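Local coordinates for esterase (Rhizomucor miehei, PDB 4WY5), which probably hydrolyses carboxylic esters as a carboxylesterase of the alpha/beta hydrolase fold, at residues A[165-176]-A[236-247]; A[182-190]-A[311-322]. All coordinates share one frame; numbering follows the deposited sequence.

Contact 1: residues A[165-176]-A[236-247]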
loop_
_atom_site.group_PDB
_atom_site.type_symbol
_atom_site.label_atom_id
_atom_site.label_comp_id
_atom_site.label_asym_id
_atom_site.label_seq_id
_atom_site.Cartn_x
_atom_site.Cartn_y
_atom_site.Cartn_z
ATOM N N THR A 165 10.939 6.380 13.792
ATOM C CA THR A 165 10.682 7.127 15.024
ATOM C C THR A 165 11.348 8.525 14.938
ATOM O O THR A 165 10.703 9.544 15.214
ATOM C CB THR A 165 11.165 6.316 16.270
ATOM O OG1 THR A 165 10.298 5.176 16.469
ATOM C CG2 THR A 165 11.144 7.165 17.528
ATOM N N LEU A 166 12.595 8.590 14.477
ATOM C CA LEU A 166 13.272 9.883 14.328
ATOM C C LEU A 166 12.615 10.805 13.277
ATOM O O LEU A 166 12.532 12.021 13.487
ATOM C CB LEU A 166 14.741 9.677 13.971
ATOM C CG LEU A 166 15.621 9.138 15.107
ATOM C CD1 LEU A 166 16.997 8.699 14.571
ATOM C CD2 LEU A 166 15.759 10.138 16.283
ATOM N N SER A 167 12.158 10.247 12.153
ATOM C CA SER A 167 11.445 11.061 11.163
ATOM C C SER A 167 10.232 11.745 11.788
ATOM O O SER A 167 9.969 12.931 11.552
ATOM C CB SER A 167 10.981 10.222 9.974
ATOM O OG SER A 167 12.073 9.664 9.273
ATOM N N ALA A 168 9.496 10.995 12.597
ATOM C CA ALA A 168 8.279 11.523 13.197
ATOM C C ALA A 168 8.553 12.589 14.277
ATOM O O ALA A 168 7.861 13.614 14.334
ATOM C CB ALA A 168 7.454 10.384 13.766
ATOM N N ALA A 169 9.538 12.345 15.139
ATOM C CA ALA A 169 9.890 13.318 16.188
ATOM C C ALA A 169 10.526 14.623 15.652
ATOM O O ALA A 169 10.196 15.727 16.116
ATOM C CB ALA A 169 10.816 12.673 17.213
ATOM N N VAL A 170 11.425 14.520 14.678
ATOM C CA VAL A 170 12.035 15.744 14.158
ATOM C C VAL A 170 10.993 16.548 13.378
ATOM O O VAL A 170 11.180 17.747 13.169
ATOM C CB VAL A 170 13.294 15.481 13.254
ATOM C CG1 VAL A 170 12.901 15.103 11.839
ATOM C CG2 VAL A 170 14.218 16.715 13.219
ATOM N N SER A 171 9.896 15.919 12.950
ATOM C CA SER A 171 8.832 16.716 12.331
ATOM C C SER A 171 8.133 17.593 13.383
ATOM O O SER A 171 7.738 18.734 13.100
ATOM C CB SER A 171 7.797 15.831 11.613
ATOM O OG SER A 171 8.371 15.071 10.563
ATOM N N ILE A 172 8.014 17.083 14.602
ATOM C CA ILE A 172 7.378 17.845 15.679
ATOM C C ILE A 172 8.346 18.900 16.216
ATOM O O ILE A 172 7.975 20.070 16.399
ATOM C CB ILE A 172 6.919 16.927 16.835
ATOM C CG1 ILE A 172 5.854 15.932 16.339
ATOM C CG2 ILE A 172 6.395 17.759 18.022
ATOM C CD1 ILE A 172 5.441 14.875 17.382
ATOM N N TYR A 173 9.590 18.481 16.443
ATOM C CA TYR A 173 10.656 19.380 16.897
ATOM C C TYR A 173 10.814 20.609 15.988
ATOM O O TYR A 173 10.855 21.739 16.479
ATOM C CB TYR A 173 11.972 18.603 16.971
ATOM C CG TYR A 173 13.154 19.348 17.528
ATOM C CD1 TYR A 173 14.006 20.052 16.693
ATOM C CD2 TYR A 173 13.440 19.330 18.891
ATOM C CE1 TYR A 173 15.106 20.727 17.192
ATOM C CE2 TYR A 173 14.539 20.007 19.399
ATOM C CZ TYR A 173 15.367 20.699 18.538
ATOM O OH TYR A 173 16.461 21.371 19.018
ATOM N N ALA A 174 10.849 20.394 14.672
ATOM C CA ALA A 174 11.050 21.494 13.722
ATOM C C ALA A 174 9.902 22.500 13.794
ATOM O O ALA A 174 10.100 23.708 13.618
ATOM C CB ALA A 174 11.201 20.963 12.301
ATOM N N LYS A 175 8.697 21.990 14.022
ATOM C CA LYS A 175 7.522 22.842 14.168
ATOM C C LYS A 175 7.590 23.720 15.425
ATOM O O LYS A 175 7.158 24.876 15.403
ATOM C CB LYS A 175 6.246 21.994 14.196
ATOM C CG LYS A 175 4.963 22.811 14.287
ATOM C CD LYS A 175 3.760 21.909 14.514
ATOM C CE LYS A 175 3.695 21.450 15.960
ATOM N NZ LYS A 175 2.361 20.896 16.327
ATOM N N GLU A 176 8.124 23.163 16.509
ATOM C CA GLU A 176 8.208 23.874 17.791
ATOM C C GLU A 176 9.296 24.959 17.764
ATOM O O GLU A 176 9.330 25.843 18.628
ATOM C CB GLU A 176 8.475 22.886 18.947
ATOM C CG GLU A 176 7.367 21.856 19.153
ATOM C CD GLU A 176 7.564 20.974 20.378
ATOM O OE1 GLU A 176 8.719 20.787 20.824
ATOM O OE2 GLU A 176 6.552 20.438 20.881
ATOM N N LYS A 236 6.999 13.299 24.694
ATOM C CA LYS A 236 6.453 12.753 23.440
ATOM C C LYS A 236 7.515 12.596 22.339
ATOM O O LYS A 236 7.374 11.735 21.464
ATOM C CB LYS A 236 5.285 13.588 22.887
ATOM C CG LYS A 236 5.631 14.882 22.167
ATOM C CD LYS A 236 5.874 16.019 23.128
ATOM C CE LYS A 236 6.434 17.235 22.418
ATOM N NZ LYS A 236 6.785 18.280 23.407
ATOM N N LEU A 237 8.570 13.408 22.377
ATOM C CA LEU A 237 9.624 13.287 21.384
ATOM C C LEU A 237 10.411 11.992 21.600
ATOM O O LEU A 237 11.027 11.459 20.672
ATOM C CB LEU A 237 10.563 14.490 21.440
ATOM C CG LEU A 237 9.968 15.871 21.125
ATOM C CD1 LEU A 237 11.024 16.970 21.314
ATOM C CD2 LEU A 237 9.374 15.920 19.714
ATOM N N ALA A 238 10.350 11.465 22.818
ATOM C CA ALA A 238 10.951 10.165 23.112
ATOM C C ALA A 238 9.970 9.039 22.799
ATOM O O ALA A 238 10.310 8.070 22.106
ATOM C CB ALA A 238 11.373 10.081 24.572
ATOM N N THR A 239 8.752 9.179 23.310
ATOM C CA THR A 239 7.726 8.176 23.088
ATOM C C THR A 239 6.496 8.848 22.470
ATOM O O THR A 239 5.627 9.374 23.180
ATOM C CB THR A 239 7.352 7.437 24.414
ATOM O OG1 THR A 239 6.987 8.387 25.422
ATOM C CG2 THR A 239 8.532 6.586 24.913
ATOM N N LEU A 240 6.463 8.814 21.133
ATOM C CA LEU A 240 5.448 9.429 20.281
ATOM C C LEU A 240 3.987 9.189 20.725
ATOM O O LEU A 240 3.106 10.015 20.482
ATOM C CB LEU A 240 5.617 8.910 18.841
ATOM C CG LEU A 240 6.530 9.540 17.769
ATOM C CD1 LEU A 240 6.866 10.986 18.048
ATOM C CD2 LEU A 240 7.790 8.719 17.507
ATOM N N GLU A 241 3.727 8.051 21.353
ATOM C CA GLU A 241 2.376 7.721 21.800
ATOM C C GLU A 241 1.770 8.786 22.734
ATOM O O GLU A 241 0.545 8.927 22.814
ATOM C CB GLU A 241 2.411 6.363 22.485
ATOM C CG GLU A 241 1.115 5.824 22.985
ATOM C CD GLU A 241 1.366 4.721 23.978
ATOM O OE1 GLU A 241 2.406 4.803 24.679
ATOM O OE2 GLU A 241 0.558 3.770 24.036
ATOM N N LEU A 242 2.628 9.562 23.397
ATOM C CA LEU A 242 2.178 10.586 24.348
ATOM C C LEU A 242 1.690 11.882 23.698
ATOM O O LEU A 242 1.137 12.752 24.378
ATOM C CB LEU A 242 3.304 10.928 25.337
ATOM C CG LEU A 242 3.742 9.801 26.283
ATOM C CD1 LEU A 242 4.873 10.246 27.235
ATOM C CD2 LEU A 242 2.536 9.271 27.052
ATOM N N ALA A 243 1.888 12.011 22.389
ATOM C CA ALA A 243 1.579 13.261 21.702
ATOM C C ALA A 243 0.105 13.643 21.830
ATOM O O ALA A 243 -0.783 12.798 21.708
ATOM C CB ALA A 243 1.978 13.168 20.238
ATOM N N THR A 244 -0.143 14.923 22.087
ATOM C CA THR A 244 -1.501 15.457 22.151
ATOM C C THR A 244 -2.021 15.794 20.764
ATOM O O THR A 244 -1.259 15.832 19.796
ATOM C CB THR A 244 -1.589 16.753 22.969
ATOM O OG1 THR A 244 -0.886 17.791 22.270
ATOM C CG2 THR A 244 -1.028 16.570 24.371
ATOM N N LYS A 245 -3.327 16.034 20.679
ATOM C CA LYS A 245 -3.944 16.525 19.457
ATOM C C LYS A 245 -3.305 17.862 19.035
ATOM O O LYS A 245 -3.112 18.126 17.833
ATOM C CB LYS A 245 -5.454 16.660 19.669
ATOM C CG LYS A 245 -6.282 16.839 18.418
ATOM C CD LYS A 245 -7.768 16.603 18.724
ATOM C CE LYS A 245 -8.669 17.403 17.801
ATOM N NZ LYS A 245 -8.293 18.842 17.843
ATOM N N ALA A 246 -2.957 18.687 20.028
ATOM C CA ALA A 246 -2.291 19.976 19.789
ATOM C C ALA A 246 -0.857 19.815 19.284
ATOM O O ALA A 246 -0.413 20.545 18.391
ATOM C CB ALA A 246 -2.296 20.817 21.073
ATOM N N ASP A 247 -0.144 18.849 19.859
ATOM C CA ASP A 247 1.207 18.533 19.416
ATOM C C ASP A 247 1.251 18.170 17.926
ATOM O O ASP A 247 2.214 18.506 17.239
ATOM C CB ASP A 247 1.801 17.382 20.247
ATOM C CG ASP A 247 2.189 17.808 21.668
ATOM O OD1 ASP A 247 2.613 18.977 21.842
ATOM O OD2 ASP A 247 2.090 16.969 22.602
HETATM O O HOH W 1 4.254 21.389 20.408
#
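Helix 162-176, which follows the probable nucleophile elbow of this alpha/beta hydrolase, is covered on one flank by residues 236-244, with a short 3-10 turn at 240-242, and the start of helix 245-248. Leu240 lies along the helix from Thr165 to Ile172. Its CD2 meets Thr165 CG2 at 3.7 Å and its CD1 touches Ile172 CD1. Thr165 OG1 is bonded to Ala192 O. Leu237 comes in one turn further along. Its CD2 packs on Ile172 CG2 at 3.9 Å, while CD1 sits at the edge of the Tyr173 ring, near its plane. Lys175 NZ donates to Asp247 O at 2.6 Å, from above the carbonyl plane, and also to Glu249 O. CG of Lys175 is anti to the backbone N (chi1 -178°), and a bend at chi3 brings the amine to these carbonyls. Glu176 OE2 forms a salt bridge with Lys236 NZ at 3.3 Å; its hydrogen bond is weak. Water 1 donates to Glu176 OE2 and Asp247 OD1, two acidic oxygens 4.3 Å apart, and so probably eases their repulsion. Asp247 N bonds Thr244 OG1 at 2.7 Å, and Thr244 N bonds Asp247 OD2. These reciprocal bonds are those of a capping box at a helix N-terminus.

Contact 2: residues A[182-190]-A[311-322]; sequences AIKTQVLIY and IVAHLRDIYAKY
Thr185 of strand 185-189 receives a hydrogen bond from His314 of helix 302-319, with His314 NE2 2.9 Å from Thr185 OG1. The hydroxyl oxygen lies close to the ring plane, 9° out of it, and this bond orients the ring. It is also bonded to Pro253 O, so this buried oxygen has two partners. Ile318 CG1 lies against one face of the His314 ring, 3.7 Å above its plane and toward the rim. The buried part continues along the strand with apolar contacts. Thr185 CG2 meets Leu315 CD2 at 4.1 Å, at about a right angle. Ile189 CD1 and Ile311 CD1 touch at 3.9 Å, and Val187 CG1 also reaches Ile311 CD1. The other end is partly exposed. There the Lys184 chain runs obliquely past the hydroxyl end of the Tyr322 ring, with CD 3.3 Å from Tyr322 OH. Its amine is bonded to Glu153 O and Ala181 O; at 5.2 Å from the ring centroid, NZ offers at most a weak cation-pi attraction. Water 2 joins Lys184 O to Tyr322 OH. The strand and helix segments are nearly antiparallel (172°). Such a C-terminal helix packed on the central sheet is typical of the alpha/beta hydrolase fold.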
loop_
_atom_site.group_PDB
_atom_site.type_symbol
_atom_site.label_atom_id
_atom_site.label_comp_id
_atom_site.label_asym_id
_atom_site.label_seq_id
_atom_site.Cartn_x
_atom_site.Cartn_y
_atom_site.Cartn_z
ATOM N N ALA A 182 9.013 23.642 6.471
ATOM C CA ALA A 182 10.224 23.086 5.855
ATOM C C ALA A 182 10.024 21.692 5.247
ATOM O O ALA A 182 10.392 21.451 4.095
ATOM C CB ALA A 182 11.358 23.043 6.874
ATOM N N ILE A 183 9.462 20.776 6.033
ATOM C CA ILE A 183 9.275 19.389 5.603
ATOM C C ILE A 183 7.932 19.177 4.891
ATOM O O ILE A 183 6.878 19.415 5.484
ATOM C CB ILE A 183 9.396 18.431 6.811
ATOM C CG1 ILE A 183 10.763 18.619 7.475
ATOM C CG2 ILE A 183 9.226 16.972 6.387
ATOM C CD1 ILE A 183 10.867 17.999 8.855
ATOM N N LYS A 184 7.962 18.745 3.625
ATOM C CA LYS A 184 6.712 18.584 2.857
ATOM C C LYS A 184 6.015 17.211 3.019
ATOM O O LYS A 184 4.831 17.081 2.677
ATOM C CB LYS A 184 6.949 18.843 1.356
ATOM C CG LYS A 184 7.557 20.222 1.017
ATOM C CD LYS A 184 6.812 21.376 1.733
ATOM C CE LYS A 184 7.315 22.765 1.303
ATOM N NZ LYS A 184 8.726 23.069 1.724
ATOM N N THR A 185 6.728 16.195 3.520
ATOM C CA THR A 185 6.104 14.896 3.820
ATOM C C THR A 185 7.015 14.049 4.739
ATOM O O THR A 185 8.232 14.233 4.765
ATOM C CB THR A 185 5.747 14.104 2.504
ATOM O OG1 THR A 185 4.865 13.005 2.795
ATOM C CG2 THR A 185 6.995 13.595 1.796
ATOM N N GLN A 186 6.401 13.184 5.550
ATOM C CA GLN A 186 7.121 12.238 6.404
ATOM C C GLN A 186 6.753 10.793 5.992
ATOM O O GLN A 186 5.567 10.465 5.862
ATOM C CB GLN A 186 6.788 12.472 7.891
ATOM C CG GLN A 186 5.267 12.525 8.242
ATOM C CD GLN A 186 4.970 12.764 9.746
ATOM O OE1 GLN A 186 5.620 12.193 10.632
ATOM N NE2 GLN A 186 3.976 13.614 10.027
ATOM N N VAL A 187 7.761 9.947 5.773
ATOM C CA VAL A 187 7.549 8.537 5.411
ATOM C C VAL A 187 8.029 7.640 6.558
ATOM O O VAL A 187 9.218 7.649 6.919
ATOM C CB VAL A 187 8.283 8.152 4.087
ATOM C CG1 VAL A 187 8.099 6.673 3.771
ATOM C CG2 VAL A 187 7.798 9.020 2.908
ATOM N N LEU A 188 7.102 6.896 7.157
ATOM C CA LEU A 188 7.370 6.194 8.416
ATOM C C LEU A 188 7.222 4.679 8.247
ATOM O O LEU A 188 6.102 4.175 8.170
ATOM C CB LEU A 188 6.415 6.697 9.522
ATOM C CG LEU A 188 6.142 8.220 9.623
ATOM C CD1 LEU A 188 5.101 8.580 10.702
ATOM C CD2 LEU A 188 7.417 9.061 9.829
ATOM N N ILE A 189 8.343 3.955 8.201
ATOM C CA ILE A 189 8.333 2.499 7.943
ATOM C C ILE A 189 8.501 1.705 9.253
ATOM O O ILE A 189 9.579 1.716 9.859
ATOM C CB ILE A 189 9.448 2.098 6.918
ATOM C CG1 ILE A 189 9.365 2.971 5.655
ATOM C CG2 ILE A 189 9.349 0.640 6.498
ATOM C CD1 ILE A 189 10.659 3.002 4.857
ATOM N N TYR A 190 7.417 1.043 9.688
ATOM C CA TYR A 190 7.314 0.375 11.009
ATOM C C TYR A 190 8.025 1.103 12.191
ATOM O O TYR A 190 9.003 0.593 12.738
ATOM C CB TYR A 190 7.806 -1.105 10.931
ATOM C CG TYR A 190 8.998 -1.434 10.016
ATOM C CD1 TYR A 190 10.308 -1.080 10.363
ATOM C CD2 TYR A 190 8.814 -2.157 8.836
ATOM C CE1 TYR A 190 11.393 -1.399 9.536
ATOM C CE2 TYR A 190 9.902 -2.489 7.997
ATOM C CZ TYR A 190 11.187 -2.102 8.351
ATOM O OH TYR A 190 12.275 -2.417 7.528
ATOM N N ILE A 311 6.364 3.855 -2.075
ATOM C CA ILE A 311 7.052 5.042 -1.581
ATOM C C ILE A 311 7.464 5.978 -2.731
ATOM O O ILE A 311 7.223 7.192 -2.678
ATOM C CB ILE A 311 8.330 4.674 -0.772
ATOM C CG1 ILE A 311 7.981 3.929 0.523
ATOM C CG2 ILE A 311 9.150 5.926 -0.435
ATOM C CD1 ILE A 311 9.225 3.471 1.297
ATOM N N VAL A 312 8.048 5.413 -3.784
ATOM C CA VAL A 312 8.498 6.232 -4.910
ATOM C C VAL A 312 7.339 7.016 -5.526
ATOM O O VAL A 312 7.486 8.202 -5.833
ATOM C CB VAL A 312 9.195 5.363 -5.996
ATOM C CG1 VAL A 312 9.348 6.116 -7.319
ATOM C CG2 VAL A 312 10.558 4.891 -5.489
ATOM N N ALA A 313 6.178 6.377 -5.670
ATOM C CA ALA A 313 5.035 7.056 -6.279
ATOM C C ALA A 313 4.463 8.162 -5.377
ATOM O O ALA A 313 3.983 9.182 -5.877
ATOM C CB ALA A 313 3.948 6.044 -6.635
ATOM N N HIS A 314 4.538 7.963 -4.058
ATOM C CA HIS A 314 4.082 8.961 -3.082
ATOM C C HIS A 314 4.998 10.183 -3.061
ATOM O O HIS A 314 4.529 11.328 -2.986
ATOM C CB HIS A 314 4.013 8.354 -1.666
ATOM C CG HIS A 314 3.899 9.380 -0.581
ATOM N ND1 HIS A 314 2.695 9.936 -0.200
ATOM C CD2 HIS A 314 4.848 9.964 0.194
ATOM C CE1 HIS A 314 2.907 10.816 0.770
ATOM N NE2 HIS A 314 4.202 10.850 1.028
ATOM N N LEU A 315 6.303 9.934 -3.114
ATOM C CA LEU A 315 7.267 11.024 -3.160
ATOM C C LEU A 315 7.105 11.867 -4.430
ATOM O O LEU A 315 7.132 13.093 -4.375
ATOM C CB LEU A 315 8.697 10.479 -3.050
ATOM C CG LEU A 315 9.081 9.948 -1.658
ATOM C CD1 LEU A 315 10.419 9.229 -1.675
ATOM C CD2 LEU A 315 9.146 11.102 -0.687
ATOM N N ARG A 316 6.891 11.220 -5.568
ATOM C CA ARG A 316 6.769 11.953 -6.825
ATOM C C ARG A 316 5.441 12.722 -6.907
ATOM O O ARG A 316 5.371 13.786 -7.519
ATOM C CB ARG A 316 6.961 10.986 -8.002
ATOM C CG ARG A 316 8.427 10.456 -8.067
ATOM C CD ARG A 316 8.712 9.463 -9.215
ATOM N NE ARG A 316 8.400 10.024 -10.531
ATOM C CZ ARG A 316 9.195 10.847 -11.217
ATOM N NH1 ARG A 316 10.362 11.235 -10.716
ATOM N NH2 ARG A 316 8.812 11.305 -12.401
ATOM N N ASP A 317 4.418 12.226 -6.222
ATOM C CA ASP A 317 3.138 12.942 -6.102
ATOM C C ASP A 317 3.285 14.235 -5.284
ATOM O O ASP A 317 2.740 15.282 -5.650
ATOM C CB ASP A 317 2.080 12.021 -5.471
ATOM C CG ASP A 317 0.695 12.666 -5.391
ATOM O OD1 ASP A 317 -0.134 12.473 -6.313
ATOM O OD2 ASP A 317 0.427 13.358 -4.382
ATOM N N ILE A 318 3.999 14.145 -4.163
ATOM C CA ILE A 318 4.247 15.290 -3.279
ATOM C C ILE A 318 5.150 16.356 -3.926
ATOM O O ILE A 318 4.866 17.560 -3.873
ATOM C CB ILE A 318 4.895 14.830 -1.955
ATOM C CG1 ILE A 318 3.899 14.012 -1.134
ATOM C CG2 ILE A 318 5.340 16.030 -1.129
ATOM C CD1 ILE A 318 2.681 14.808 -0.658
ATOM N N TYR A 319 6.251 15.897 -4.513
ATOM C CA TYR A 319 7.237 16.781 -5.124
ATOM C C TYR A 319 6.646 17.595 -6.298
ATOM O O TYR A 319 7.030 18.741 -6.533
ATOM C CB TYR A 319 8.445 15.968 -5.617
ATOM C CG TYR A 319 9.398 15.423 -4.555
ATOM C CD1 TYR A 319 9.658 16.119 -3.372
ATOM C CD2 TYR A 319 10.086 14.223 -4.774
ATOM C CE1 TYR A 319 10.566 15.611 -2.408
ATOM C CE2 TYR A 319 10.982 13.717 -3.842
ATOM C CZ TYR A 319 11.220 14.409 -2.664
ATOM O OH TYR A 319 12.118 13.889 -1.760
ATOM N N ALA A 320 5.709 17.000 -7.034
ATOM C CA ALA A 320 5.156 17.649 -8.224
ATOM C C ALA A 320 4.380 18.938 -7.877
ATOM O O ALA A 320 4.209 19.804 -8.743
ATOM C CB ALA A 320 4.272 16.683 -8.994
ATOM N N LYS A 321 3.919 19.065 -6.625
ATOM C CA LYS A 321 3.221 20.282 -6.167
ATOM C C LYS A 321 4.159 21.477 -5.962
ATOM O O LYS A 321 3.689 22.582 -5.683
ATOM C CB LYS A 321 2.511 20.054 -4.823
ATOM C CG LYS A 321 1.684 18.797 -4.642
ATOM C CD LYS A 321 1.429 18.609 -3.135
ATOM C CE LYS A 321 0.163 17.814 -2.850
ATOM N NZ LYS A 321 -1.061 18.489 -3.384
ATOM N N TYR A 322 5.468 21.262 -6.109
ATOM C CA TYR A 322 6.465 22.277 -5.757
ATOM C C TYR A 322 7.418 22.546 -6.903
ATOM O O TYR A 322 8.514 23.057 -6.687
ATOM C CB TYR A 322 7.270 21.852 -4.515
ATOM C CG TYR A 322 6.421 21.805 -3.276
ATOM C CD1 TYR A 322 5.972 22.974 -2.675
ATOM C CD2 TYR A 322 6.019 20.589 -2.736
ATOM C CE1 TYR A 322 5.160 22.935 -1.548
ATOM C CE2 TYR A 322 5.201 20.536 -1.612
ATOM C CZ TYR A 322 4.775 21.712 -1.023
ATOM O OH TYR A 322 3.970 21.671 0.091
HETATM O O HOH W 2 2.853 19.055 1.367
#

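The centres of contacts 1 and 2 lie about 18 Å apart. Their segments alternate along the chain: 165-176, 182-190, 236-247, then 311-322. Strand 185-189 lies inside the mixed sheet, between strands 155-160 and 254-259. Helix 162-176 and helix 302-319 pack on opposite faces of this strand. Contact 1 lies in the helical layer on one face of the sheet, and contact 2 joins the sheet to the helix on the other face. Direct packing links the two across the strand: Ser167 CB meets Leu188 CD2 at 3.8 Å, and Ala168 and Ser171 border Gln186. The helix behind the probable nucleophile elbow thus rests on the strand that carries the C-terminal helix. That helix also meets the second subunit.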